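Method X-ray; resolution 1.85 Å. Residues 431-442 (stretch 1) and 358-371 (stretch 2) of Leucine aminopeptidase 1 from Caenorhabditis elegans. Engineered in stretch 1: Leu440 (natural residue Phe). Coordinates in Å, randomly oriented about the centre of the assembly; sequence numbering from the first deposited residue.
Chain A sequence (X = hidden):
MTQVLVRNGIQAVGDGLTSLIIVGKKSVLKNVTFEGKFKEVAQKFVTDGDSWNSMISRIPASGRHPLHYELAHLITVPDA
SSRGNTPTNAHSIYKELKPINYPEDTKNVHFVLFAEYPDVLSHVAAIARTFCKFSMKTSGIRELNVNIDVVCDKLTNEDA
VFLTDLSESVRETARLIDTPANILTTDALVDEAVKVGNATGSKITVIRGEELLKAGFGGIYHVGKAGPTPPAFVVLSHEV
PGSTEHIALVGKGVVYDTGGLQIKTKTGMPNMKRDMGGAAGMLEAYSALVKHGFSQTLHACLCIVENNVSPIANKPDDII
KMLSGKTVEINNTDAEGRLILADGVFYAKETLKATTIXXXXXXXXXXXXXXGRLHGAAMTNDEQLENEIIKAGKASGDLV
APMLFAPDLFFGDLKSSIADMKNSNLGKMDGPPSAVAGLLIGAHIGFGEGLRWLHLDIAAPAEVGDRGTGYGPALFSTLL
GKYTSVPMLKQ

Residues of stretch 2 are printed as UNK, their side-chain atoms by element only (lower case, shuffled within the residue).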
# COMPACT_ATOMS: atom_id res chain seq x y z
N GLY A 431 -19.04 -16.84 1.74
CA GLY A 431 -20.22 -15.97 1.62
C GLY A 431 -19.91 -14.57 1.13
O GLY A 431 -18.77 -14.09 1.26
N PRO A 432 -20.93 -13.86 0.62
CA PRO A 432 -20.75 -12.40 0.45
C PRO A 432 -20.44 -11.82 1.86
O PRO A 432 -21.11 -12.20 2.81
CB PRO A 432 -22.15 -11.92 0.00
CG PRO A 432 -22.95 -13.15 -0.34
CD PRO A 432 -22.29 -14.34 0.30
N PRO A 433 -19.39 -11.00 2.01
CA PRO A 433 -19.07 -10.47 3.35
C PRO A 433 -20.23 -9.81 4.09
O PRO A 433 -20.33 -9.99 5.33
CB PRO A 433 -17.93 -9.47 3.07
CG PRO A 433 -17.23 -10.08 1.86
CD PRO A 433 -18.37 -10.60 1.01
N SER A 434 -21.11 -9.11 3.37
CA SER A 434 -22.30 -8.50 4.01
C SER A 434 -23.27 -9.53 4.58
O SER A 434 -23.93 -9.27 5.59
CB SER A 434 -23.03 -7.56 3.05
OG SER A 434 -22.11 -6.58 2.57
N ALA A 435 -23.34 -10.69 3.94
CA ALA A 435 -24.21 -11.77 4.40
C ALA A 435 -23.60 -12.41 5.64
O ALA A 435 -24.30 -12.68 6.62
CB ALA A 435 -24.36 -12.83 3.27
N VAL A 436 -22.29 -12.63 5.60
CA VAL A 436 -21.58 -13.22 6.73
C VAL A 436 -21.72 -12.32 7.97
O VAL A 436 -21.97 -12.81 9.08
CB VAL A 436 -20.08 -13.50 6.36
CG1 VAL A 436 -19.29 -13.93 7.60
CG2 VAL A 436 -20.03 -14.60 5.30
N ALA A 437 -21.62 -11.01 7.75
CA ALA A 437 -21.81 -10.04 8.82
C ALA A 437 -23.21 -10.21 9.43
O ALA A 437 -23.36 -10.20 10.65
CB ALA A 437 -21.64 -8.59 8.26
N GLY A 438 -24.23 -10.36 8.60
CA GLY A 438 -25.58 -10.58 9.13
C GLY A 438 -25.73 -11.90 9.86
O GLY A 438 -26.45 -11.99 10.86
N LEU A 439 -25.02 -12.94 9.39
CA LEU A 439 -25.11 -14.27 10.01
C LEU A 439 -24.50 -14.28 11.40
O LEU A 439 -24.92 -15.07 12.24
CB LEU A 439 -24.41 -15.33 9.13
CG LEU A 439 -25.15 -15.66 7.82
CD1 LEU A 439 -24.25 -16.62 6.98
CD2 LEU A 439 -26.51 -16.29 8.12
N LEU A 440 -23.51 -13.42 11.66
CA LEU A 440 -22.99 -13.32 13.03
C LEU A 440 -24.15 -12.90 13.96
O LEU A 440 -24.32 -13.47 15.03
CB LEU A 440 -21.84 -12.29 13.12
CG LEU A 440 -21.21 -12.05 14.50
CD1 LEU A 440 -22.05 -11.20 15.51
CD2 LEU A 440 -20.63 -13.38 15.13
N ILE A 441 -24.93 -11.90 13.53
CA ILE A 441 -26.10 -11.47 14.31
C ILE A 441 -27.08 -12.64 14.51
O ILE A 441 -27.46 -12.98 15.65
CB ILE A 441 -26.84 -10.30 13.60
CG1 ILE A 441 -25.92 -9.07 13.46
CG2 ILE A 441 -28.11 -9.92 14.38
CD1 ILE A 441 -26.43 -8.04 12.44
N GLY A 442 -27.47 -13.26 13.40
CA GLY A 442 -28.48 -14.33 13.46
C GLY A 442 -28.05 -15.58 14.20
O GLY A 442 -28.89 -16.33 14.70
N UNK A 358 -36.71 -7.15 13.05
CA UNK A 358 -35.95 -6.44 12.02
C UNK A 358 -34.75 -5.84 12.70
O UNK A 358 -34.86 -5.27 13.78
c UNK A 358 -37.92 -6.16 9.34
c UNK A 358 -39.25 -5.74 11.31
c UNK A 358 -40.42 -6.15 10.62
c UNK A 358 -36.78 -5.30 11.41
c UNK A 358 -40.31 -6.57 9.28
c UNK A 358 -38.01 -5.76 10.68
c UNK A 358 -39.06 -6.56 8.64
N UNK A 359 -33.59 -5.93 12.05
CA UNK A 359 -32.46 -5.13 12.50
C UNK A 359 -31.96 -4.34 11.30
O UNK A 359 -31.96 -4.85 10.18
o UNK A 359 -30.76 -7.99 12.03
o UNK A 359 -29.58 -6.17 11.63
c UNK A 359 -30.52 -6.77 12.22
c UNK A 359 -31.38 -5.99 13.20
N UNK A 360 -31.60 -3.08 11.51
CA UNK A 360 -31.15 -2.25 10.41
C UNK A 360 -29.89 -1.54 10.86
O UNK A 360 -29.81 -1.05 11.99
c UNK A 360 -31.88 -0.38 8.83
c UNK A 360 -32.23 -1.22 10.06
c UNK A 360 -33.39 1.97 9.44
s UNK A 360 -33.21 0.67 8.17
N UNK A 361 -28.90 -1.48 9.98
CA UNK A 361 -27.56 -1.06 10.38
C UNK A 361 -26.80 -0.54 9.18
O UNK A 361 -26.91 -1.09 8.09
c UNK A 361 -26.79 -2.23 10.97
N UNK A 362 -25.96 0.47 9.42
CA UNK A 362 -24.91 0.84 8.47
C UNK A 362 -23.74 -0.11 8.73
O UNK A 362 -22.80 0.23 9.46
c UNK A 362 -24.46 2.31 8.68
c UNK A 362 -25.59 3.26 8.35
o UNK A 362 -24.11 2.49 10.05
N UNK A 363 -23.81 -1.34 8.20
CA UNK A 363 -23.02 -2.41 8.77
C UNK A 363 -21.66 -2.57 8.09
O UNK A 363 -20.64 -2.68 8.76
c UNK A 363 -23.90 -6.10 9.68
c UNK A 363 -23.80 -3.75 8.81
c UNK A 363 -23.20 -4.74 9.83
c UNK A 363 -23.32 -4.23 11.29
N UNK A 364 -21.65 -2.60 6.75
CA UNK A 364 -20.44 -2.99 6.00
C UNK A 364 -20.21 -2.10 4.78
O UNK A 364 -21.16 -1.75 4.09
c UNK A 364 -20.49 -4.48 5.52
c UNK A 364 -20.66 -5.41 6.73
o UNK A 364 -21.58 -4.69 4.59
N UNK A 365 -18.95 -1.77 4.52
CA UNK A 365 -18.52 -1.24 3.23
C UNK A 365 -18.80 -2.21 2.08
O UNK A 365 -19.09 -1.78 0.96
N UNK A 366 -18.74 -3.52 2.38
CA UNK A 366 -19.03 -4.56 1.38
C UNK A 366 -20.45 -4.49 0.81
O UNK A 366 -20.70 -4.94 -0.31
c UNK A 366 -18.79 -5.93 1.96
N UNK A 367 -21.39 -3.92 1.59
CA UNK A 367 -22.80 -3.84 1.14
C UNK A 367 -22.96 -3.18 -0.25
O UNK A 367 -23.75 -3.66 -1.06
n UNK A 367 -25.69 -1.38 -0.08
c UNK A 367 -25.12 -1.43 1.12
o UNK A 367 -24.58 -0.45 1.64
c UNK A 367 -23.68 -3.19 2.25
c UNK A 367 -25.11 -2.79 1.81
N UNK A 368 -22.21 -2.11 -0.53
CA UNK A 368 -22.26 -1.41 -1.82
C UNK A 368 -21.86 -2.33 -3.00
O UNK A 368 -22.31 -2.14 -4.13
c UNK A 368 -21.35 -0.19 -1.79
N UNK A 369 -21.00 -3.32 -2.72
CA UNK A 369 -20.59 -4.28 -3.78
C UNK A 369 -21.67 -5.34 -4.04
O UNK A 369 -21.64 -6.05 -5.05
c UNK A 369 -14.88 -2.54 -4.31
c UNK A 369 -16.37 -4.82 -5.08
c UNK A 369 -18.03 -2.79 -2.59
c UNK A 369 -18.10 -3.91 -3.39
n UNK A 369 -16.85 -2.12 -2.82
c UNK A 369 -16.13 -2.81 -3.77
c UNK A 369 -16.89 -3.94 -4.14
c UNK A 369 -19.24 -4.92 -3.44
c UNK A 369 -15.12 -4.54 -5.64
c UNK A 369 -14.39 -3.41 -5.25
N UNK A 370 -22.61 -5.46 -3.12
CA UNK A 370 -23.71 -6.40 -3.28
C UNK A 370 -24.94 -5.72 -3.90
O UNK A 370 -25.48 -6.20 -4.91
c UNK A 370 -24.99 -8.27 -1.96
c UNK A 370 -26.46 -7.80 -1.94
c UNK A 370 -24.71 -9.15 -0.71
c UNK A 370 -24.04 -7.06 -1.94
N UNK A 371 -25.40 -4.62 -3.29
CA UNK A 371 -26.66 -4.00 -3.69
C UNK A 371 -26.50 -2.57 -4.21
O UNK A 371 -27.49 -1.92 -4.55
c UNK A 371 -27.67 -4.03 -2.53
o UNK A 371 -27.25 -3.24 -1.42
O HOH W 1 -21.03 -8.28 0.57

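Position 358 carries one carbon and then a ring of six carbons, with no oxygen on the ring, and it stays out of reach of the helix 433-442: Phe358. Position 359 has two carbons, the second bearing two oxygens, a carboxylate. One oxygen lies 3.8 Å from Ile441 CD1, a packing distance; this is Asp359, and both its oxygens are hydrogen-bonded elsewhere in the structure. At 360 an unbranched chain of two carbons, a sulfur and a terminal carbon identifies Met360, which makes no contact. A lone carbon at 361 gives Ala361; its CB points toward the helix but stays 6.0 Å from Ile441 CD1.

Position 362 has a CB carrying one oxygen and one carbon, hence Thr362, out of reach. Position 363 has four carbons forked at the second, and one branch tip lies 3.7 Å from Ala437 CB. The fork at the second carbon, rather than at CB, makes it Leu363; the same tip, CD2, is 4.2 Å from Ile441 CD1.

Position 364 again has a CB with one oxygen and one carbon. The oxygen is 2.8 Å from Ser434 OG and the methyl 3.7 Å from Ala437 CB, so the residue is Thr364. No side-chain atom exists at 365: Gly365. One carbon at 366, 3.8 Å from Pro433 CB and 3.4 Å from Ser434 OG, is the CB of Ala366.

Position 367 shows three carbons, the last bearing one oxygen and one nitrogen, an amide: Gln367. Its CB is 3.7 Å from Ser434 OG, but the amide end leads away, and NE2 donates to the hydroxyl of position 371. A single carbon at 368, directed away, is Ala368. Fused five- and six-membered rings with one nitrogen mark Trp369, whose end leads away from the helix. At 370, four carbons forked at the second place a tip 3.8 Å from Pro432 CB: Leu370. One carbon and one oxygen at 371 define Ser371, without contact.

The contact has a polar centre within apolar packing. Ser434 OG donates to Thr364 OG1 (2.8 Å), which also accepts a weak capping bond from Gln367 N (3.1 Å). Although Gln367 N is only 2.9 Å from Ser434 OG, the poor angle rules out a hydrogen bond there. Water 1 accepts from Ser434 N (2.9 Å) and donates weakly to Ala366 O (3.5 Å), bridging the backbones. Pro432 and Pro433 pack on Leu370 and Ala366, while Ala437 and Ile441 meet Leu363; together the stretches bury 420 Å².

Stretch 2, residues 358-371: FDMATLTGAQAWLS
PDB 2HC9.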